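Local coordinates for fimbrial protein MyfA,Fimbrial protein MyfA,Fimbrial protein MyfA (Yersinia enterocolitica, PDB 5LND) that serves as the major subunit of Myf fimbriae, probable virulence factors of pathogenic strains, whose Ig-like subunits are completed by donor-strand complementation, at residues G37-P42 / N70-I75; G103-Y108 / K122-T127. All blocks are in the same frame, centred on the assembly; numbering follows the deposited sequence.

Interaction 1. Residues G37-P42 / N70-I75; sequences GWNVRP and NDHWWI
The guanidinium of Arg-41 lies over one face of the His-72 ring, the two side chains running side by side in the same direction with their planes 33° apart. NH1 does the covering, 3.3 Å above the ring plane and toward its rim; its angle to ND1 is too poor for a hydrogen bond. His-72 has CG in the crowded position between backbone N and carbonyl carbon (chi1 68°), which brings the ring in against residues 37-42. Both ring nitrogens have partners: ND1 donates to Asp-71 OD1 at 2.7 Å, in the ring plane but from above the carboxylate plane, while water 1 joins NE2 to Asn-39 OD1. With the Asp-71 carboxylate beside it, the imidazole is probably polarised. Arg-41 does not reach that carboxylate directly; water 2 accepts from NH1 and gives a weak bond to OD2, and the guanidinium is held by a salt bridge from NE to Glu-106.

On the side of the sheet that carries Trp-38, Val-40, Trp-73 and Ile-75, Val-40 CB meets Trp-73 CB at 4.3 Å and Ile-75 CG2 sits at the edge of the Trp-38 indole. Pro-42 CG meets Trp-73 CZ3 at 4.0 Å, the side chains crossing at about a right angle. Four backbone hydrogen bonds pair Trp-38 with Ile-75 and Val-40 with Trp-73, the straightest being Val-40 N to Trp-73 O at 2.8 Å.

Trp-73 is packed edge-to-face with Trp-68 and Phe-86, and Val-40 touches Leu-27 and Met-29 of strand 22-30. Strand 37-52 runs antiparallel between 72-75 and 97-108, its Val-40 side turned to the opposing sheet.

Interaction 2. Residues G103-Y108 / K122-T127; sequences GRVEEY and KDISAT
Val-105 lays its CG2 methyl against both branches of Ile-124, 3.7 Å from CG2 and almost as near to CD1, the two side chains crossing at about a right angle. Val-105 has CG1 anti to the backbone N (chi1 179°), while CG2 lies anti to the carbonyl carbon. Ile-124 holds CG1 in the crowded position between its own N and carbonyl carbon, so that this methylene rests against the backbone of Gly-103, 3.2 Å from its carbonyl oxygen. Gly-103 brings no side chain to this face, and the isoleucine packs directly on the main chain.

The strands are stitched by two antiparallel hydrogen-bonded pairs, Gly-103 with Ile-124 and Val-105 with Lys-122. The shortest of the four bonds, Ile-124 N to Gly-103 O at 2.6 Å, is nearly straight, although the donor stands above the carbonyl plane.

The other face is polar. Arg-104 CB meets Asp-123 OD1 at 3.7 Å, but the arginine bends at chi3 (73°) and carries its charge away: NE donates to Glu-106 OE2 at 3.0 Å in a salt bridge; OE2 lies in the guanidinium plane, while NE comes from above the carboxylate plane. Water 3 spans the remaining gap, accepting from NH1 and donating to Asp-123 OD1.

Val-105 and Ile-124 also touch Val-4, and Ile-124 touches Phe-6, both on strand 3-8 of the facing sheet. An antiparallel strand that adds to 97-108 and inserts apolar residues into the sandwich is consistent with donor-strand complementation; in this self-complemented subunit, 118-130 is probably the donor, occupying the G-strand position of the Ig-like fold.

Interactions 1 and 2 are successive seams of one curved antiparallel sheet, their centres about 10 Å apart, and the strands 37-52 and 97-108 form the join between them. A backbone bond from Asn-39 N to Glu-106 O (2.7 Å) belongs to that join. The two oxygens of the Glu-106 carboxylate serve different contacts, OE1 facing interaction 1, where it also accepts from Asn-39 ND2, and OE2 facing interaction 2. Farther along, the Tyr-108 hydroxyl, hydrogen-bonded to Asp-76, also makes a weak hydrogen bond to Ile-75 O, and Trp-38 CZ3 packs on Glu-107 CB at 3.5 Å. The probable donor strand is thereby linked through 97-108 to the tryptophan-rich strand 72-75.

Interaction 1. Residues G37-P42 / N70-I75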
loop_
_atom_site.group_PDB
_atom_site.type_symbol
_atom_site.label_atom_id
_atom_site.label_comp_id
_atom_site.label_asym_id
_atom_site.label_seq_id
_atom_site.Cartn_x
_atom_site.Cartn_y
_atom_site.Cartn_z
ATOM N N GLY B 37 -11.705 30.166 -9.865
ATOM C CA GLY B 37 -11.868 28.749 -9.600
ATOM C C GLY B 37 -11.086 28.288 -8.393
ATOM O O GLY B 37 -10.690 29.097 -7.553
ATOM N N TRP B 38 -10.872 26.976 -8.311
ATOM C CA TRP B 38 -10.204 26.357 -7.169
ATOM C C TRP B 38 -9.160 25.324 -7.593
ATOM O O TRP B 38 -9.262 24.721 -8.657
ATOM C CB TRP B 38 -11.236 25.671 -6.260
ATOM C CG TRP B 38 -12.386 26.544 -5.834
ATOM C CD1 TRP B 38 -13.536 26.781 -6.524
ATOM C CD2 TRP B 38 -12.490 27.290 -4.616
ATOM N NE1 TRP B 38 -14.352 27.625 -5.811
ATOM C CE2 TRP B 38 -13.730 27.954 -4.635
ATOM C CE3 TRP B 38 -11.655 27.456 -3.510
ATOM C CZ2 TRP B 38 -14.153 28.775 -3.586
ATOM C CZ3 TRP B 38 -12.077 28.261 -2.479
ATOM C CH2 TRP B 38 -13.310 28.914 -2.522
ATOM N N ASN B 39 -8.155 25.137 -6.750
ATOM C CA ASN B 39 -7.255 24.008 -6.856
ATOM C C ASN B 39 -7.420 23.124 -5.628
ATOM O O ASN B 39 -7.660 23.627 -4.535
ATOM C CB ASN B 39 -5.811 24.489 -6.961
ATOM C CG ASN B 39 -5.514 25.140 -8.287
ATOM O OD1 ASN B 39 -6.047 24.732 -9.314
ATOM N ND2 ASN B 39 -4.655 26.158 -8.277
ATOM N N VAL B 40 -7.335 21.811 -5.812
ATOM C CA VAL B 40 -7.173 20.907 -4.685
ATOM C C VAL B 40 -5.873 20.151 -4.929
ATOM O O VAL B 40 -5.791 19.334 -5.847
ATOM C CB VAL B 40 -8.361 19.937 -4.514
ATOM C CG1 VAL B 40 -8.222 19.141 -3.223
ATOM C CG2 VAL B 40 -9.659 20.685 -4.515
ATOM N N ARG B 41 -4.851 20.453 -4.129
ATOM C CA ARG B 41 -3.525 19.885 -4.326
ATOM C C ARG B 41 -3.143 18.891 -3.235
ATOM O O ARG B 41 -3.014 19.266 -2.070
ATOM C CB ARG B 41 -2.481 20.998 -4.338
ATOM C CG ARG B 41 -2.762 22.137 -5.297
ATOM C CD ARG B 41 -1.521 22.964 -5.467
ATOM N NE ARG B 41 -1.641 23.960 -6.522
ATOM C CZ ARG B 41 -1.056 23.843 -7.706
ATOM N NH1 ARG B 41 -0.327 22.774 -7.953
ATOM N NH2 ARG B 41 -1.193 24.780 -8.634
ATOM N N PRO B 42 -2.925 17.622 -3.611
ATOM C CA PRO B 42 -2.507 16.597 -2.641
ATOM C C PRO B 42 -1.188 16.945 -1.967
ATOM O O PRO B 42 -0.308 17.518 -2.604
ATOM C CB PRO B 42 -2.318 15.348 -3.507
ATOM C CG PRO B 42 -3.171 15.578 -4.711
ATOM C CD PRO B 42 -3.119 17.066 -4.962
ATOM N N ASN B 70 -2.009 16.952 -14.225
ATOM C CA ASN B 70 -0.743 16.337 -13.831
ATOM C C ASN B 70 -0.679 15.797 -12.395
ATOM O O ASN B 70 -0.385 14.623 -12.188
ATOM C CB ASN B 70 0.389 17.330 -14.076
ATOM C CG ASN B 70 1.483 16.772 -14.950
ATOM O OD1 ASN B 70 2.646 17.117 -14.781
ATOM N ND2 ASN B 70 1.124 15.913 -15.889
ATOM N N ASP B 71 -0.943 16.646 -11.405
ATOM C CA ASP B 71 -0.744 16.250 -10.013
ATOM C C ASP B 71 -1.797 16.766 -9.030
ATOM O O ASP B 71 -1.671 16.561 -7.820
ATOM C CB ASP B 71 0.637 16.697 -9.535
ATOM C CG ASP B 71 0.793 18.206 -9.546
ATOM O OD1 ASP B 71 -0.032 18.895 -10.170
ATOM O OD2 ASP B 71 1.750 18.714 -8.933
ATOM N N HIS B 72 -2.834 17.429 -9.535
ATOM C CA HIS B 72 -3.837 18.023 -8.650
ATOM C C HIS B 72 -5.157 18.212 -9.356
ATOM O O HIS B 72 -5.235 18.120 -10.578
ATOM C CB HIS B 72 -3.346 19.362 -8.092
ATOM C CG HIS B 72 -3.235 20.448 -9.119
ATOM N ND1 HIS B 72 -2.110 20.629 -9.892
ATOM C CD2 HIS B 72 -4.111 21.410 -9.498
ATOM C CE1 HIS B 72 -2.300 21.651 -10.708
ATOM N NE2 HIS B 72 -3.506 22.142 -10.491
ATOM N N TRP B 73 -6.199 18.463 -8.580
ATOM C CA TRP B 73 -7.501 18.715 -9.162
ATOM C C TRP B 73 -7.719 20.208 -9.275
ATOM O O TRP B 73 -7.138 20.988 -8.524
ATOM C CB TRP B 73 -8.620 18.079 -8.344
ATOM C CG TRP B 73 -8.638 16.578 -8.377
ATOM C CD1 TRP B 73 -9.192 15.781 -9.332
ATOM C CD2 TRP B 73 -8.085 15.697 -7.392
ATOM N NE1 TRP B 73 -9.017 14.460 -9.001
ATOM C CE2 TRP B 73 -8.337 14.381 -7.816
ATOM C CE3 TRP B 73 -7.400 15.899 -6.193
ATOM C CZ2 TRP B 73 -7.927 13.265 -7.076
ATOM C CZ3 TRP B 73 -6.997 14.799 -5.466
ATOM C CH2 TRP B 73 -7.254 13.501 -5.911
ATOM N N TRP B 74 -8.541 20.609 -10.231
ATOM C CA TRP B 74 -8.850 22.016 -10.412
ATOM C C TRP B 74 -10.203 22.146 -11.077
ATOM O O TRP B 74 -10.721 21.196 -11.658
ATOM C CB TRP B 74 -7.786 22.695 -11.266
ATOM C CG TRP B 74 -7.775 22.219 -12.675
ATOM C CD1 TRP B 74 -7.227 21.070 -13.138
ATOM C CD2 TRP B 74 -8.323 22.891 -13.817
ATOM N NE1 TRP B 74 -7.406 20.974 -14.495
ATOM C CE2 TRP B 74 -8.072 22.083 -14.937
ATOM C CE3 TRP B 74 -9.000 24.097 -13.997
ATOM C CZ2 TRP B 74 -8.481 22.438 -16.223
ATOM C CZ3 TRP B 74 -9.406 24.447 -15.273
ATOM C CH2 TRP B 74 -9.139 23.624 -16.369
ATOM N N ILE B 75 -10.771 23.335 -10.987
ATOM C CA ILE B 75 -12.027 23.620 -11.636
ATOM C C ILE B 75 -12.110 25.129 -11.800
ATOM O O ILE B 75 -11.598 25.885 -10.962
ATOM C CB ILE B 75 -13.220 23.066 -10.812
ATOM C CG1 ILE B 75 -14.501 23.032 -11.645
ATOM C CG2 ILE B 75 -13.420 23.863 -9.540
ATOM C CD1 ILE B 75 -15.703 22.498 -10.877
HETATM O O HOH W 1 -4.709 24.056 -11.877
HETATM O O HOH W 2 -0.056 20.103 -7.096
#

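Interaction 2. Residues G103-Y108 / K122-T127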
loop_
_atom_site.group_PDB
_atom_site.type_symbol
_atom_site.label_atom_id
_atom_site.label_comp_id
_atom_site.label_asym_id
_atom_site.label_seq_id
_atom_site.Cartn_x
_atom_site.Cartn_y
_atom_site.Cartn_z
ATOM N N GLY B 103 -4.252 17.533 1.915
ATOM C CA GLY B 103 -4.145 18.373 0.743
ATOM C C GLY B 103 -4.308 19.838 1.072
ATOM O O GLY B 103 -4.632 20.195 2.204
ATOM N N ARG B 104 -4.077 20.685 0.073
ATOM C CA ARG B 104 -4.213 22.126 0.232
ATOM C C ARG B 104 -5.200 22.667 -0.781
ATOM O O ARG B 104 -5.072 22.424 -1.981
ATOM C CB ARG B 104 -2.869 22.817 0.040
ATOM C CG ARG B 104 -2.957 24.328 0.037
ATOM C CD ARG B 104 -1.586 24.963 0.029
ATOM N NE ARG B 104 -0.933 24.841 -1.269
ATOM C CZ ARG B 104 -0.025 23.914 -1.575
ATOM N NH1 ARG B 104 0.354 23.015 -0.676
ATOM N NH2 ARG B 104 0.508 23.886 -2.787
ATOM N N VAL B 105 -6.194 23.391 -0.292
ATOM C CA VAL B 105 -7.173 24.016 -1.163
ATOM C C VAL B 105 -6.701 25.414 -1.530
ATOM O O VAL B 105 -6.177 26.124 -0.686
ATOM C CB VAL B 105 -8.543 24.083 -0.492
ATOM C CG1 VAL B 105 -9.543 24.752 -1.403
ATOM C CG2 VAL B 105 -9.010 22.688 -0.167
ATOM N N GLU B 106 -6.873 25.795 -2.792
ATOM C CA GLU B 106 -6.501 27.128 -3.248
ATOM C C GLU B 106 -7.607 27.786 -4.079
ATOM O O GLU B 106 -8.113 27.193 -5.024
ATOM C CB GLU B 106 -5.222 27.058 -4.077
ATOM C CG GLU B 106 -4.035 26.435 -3.383
ATOM C CD GLU B 106 -2.845 26.323 -4.305
ATOM O OE1 GLU B 106 -3.066 26.304 -5.532
ATOM O OE2 GLU B 106 -1.696 26.264 -3.813
ATOM N N GLU B 107 -7.970 29.014 -3.723
ATOM C CA GLU B 107 -8.909 29.806 -4.510
ATOM C C GLU B 107 -8.122 30.762 -5.389
ATOM O O GLU B 107 -7.242 31.465 -4.895
ATOM C CB GLU B 107 -9.810 30.622 -3.587
ATOM C CG GLU B 107 -10.806 31.519 -4.311
ATOM C CD GLU B 107 -11.542 32.471 -3.379
ATOM O OE1 GLU B 107 -11.076 32.703 -2.249
ATOM O OE2 GLU B 107 -12.594 32.996 -3.781
ATOM N N TYR B 108 -8.438 30.806 -6.683
ATOM C CA TYR B 108 -7.720 31.702 -7.588
ATOM C C TYR B 108 -8.610 32.714 -8.310
ATOM O O TYR B 108 -9.829 32.572 -8.349
ATOM C CB TYR B 108 -6.824 30.928 -8.569
ATOM C CG TYR B 108 -7.520 29.896 -9.430
ATOM C CD1 TYR B 108 -8.261 30.267 -10.541
ATOM C CD2 TYR B 108 -7.393 28.547 -9.154
ATOM C CE1 TYR B 108 -8.877 29.325 -11.333
ATOM C CE2 TYR B 108 -8.006 27.594 -9.940
ATOM C CZ TYR B 108 -8.755 27.987 -11.025
ATOM O OH TYR B 108 -9.374 27.044 -11.817
ATOM N N LYS B 122 -5.679 26.939 2.155
ATOM C CA LYS B 122 -5.921 26.293 3.435
ATOM C C LYS B 122 -5.684 24.797 3.307
ATOM O O LYS B 122 -6.136 24.184 2.339
ATOM C CB LYS B 122 -7.365 26.547 3.872
ATOM C CG LYS B 122 -7.737 25.923 5.209
ATOM C CD LYS B 122 -9.160 26.278 5.639
ATOM C CE LYS B 122 -9.258 26.460 7.144
ATOM N NZ LYS B 122 -8.553 25.391 7.894
ATOM N N ASP B 123 -4.990 24.212 4.277
ATOM C CA ASP B 123 -4.803 22.768 4.309
ATOM C C ASP B 123 -6.070 22.015 4.698
ATOM O O ASP B 123 -6.798 22.422 5.604
ATOM C CB ASP B 123 -3.749 22.390 5.337
ATOM C CG ASP B 123 -2.352 22.676 4.887
ATOM O OD1 ASP B 123 -2.084 22.731 3.670
ATOM O OD2 ASP B 123 -1.514 22.818 5.791
ATOM N N ILE B 124 -6.297 20.884 4.045
ATOM C CA ILE B 124 -7.372 19.993 4.444
ATOM C C ILE B 124 -6.787 18.652 4.868
ATOM O O ILE B 124 -5.675 18.301 4.473
ATOM C CB ILE B 124 -8.395 19.794 3.316
ATOM C CG1 ILE B 124 -7.697 19.400 2.018
ATOM C CG2 ILE B 124 -9.223 21.051 3.118
ATOM C CD1 ILE B 124 -8.649 19.033 0.927
ATOM N N SER B 125 -7.537 17.914 5.680
ATOM C CA SER B 125 -7.096 16.616 6.182
ATOM C C SER B 125 -8.317 15.840 6.688
ATOM O O SER B 125 -9.155 16.383 7.419
ATOM C CB SER B 125 -6.045 16.798 7.289
ATOM O OG SER B 125 -5.494 15.568 7.720
ATOM N N ALA B 126 -8.438 14.587 6.262
ATOM C CA ALA B 126 -9.513 13.718 6.738
ATOM C C ALA B 126 -9.107 12.249 6.630
ATOM O O ALA B 126 -8.244 11.891 5.829
ATOM C CB ALA B 126 -10.805 13.971 5.972
ATOM N N THR B 127 -9.725 11.398 7.441
ATOM C CA THR B 127 -9.437 9.972 7.385
ATOM C C THR B 127 -10.723 9.189 7.201
ATOM O O THR B 127 -11.738 9.516 7.801
ATOM C CB THR B 127 -8.691 9.474 8.647
ATOM O OG1 THR B 127 -9.551 9.583 9.781
ATOM C CG2 THR B 127 -7.432 10.281 8.897
HETATM O O HOH W 3 -0.007 22.876 2.113
#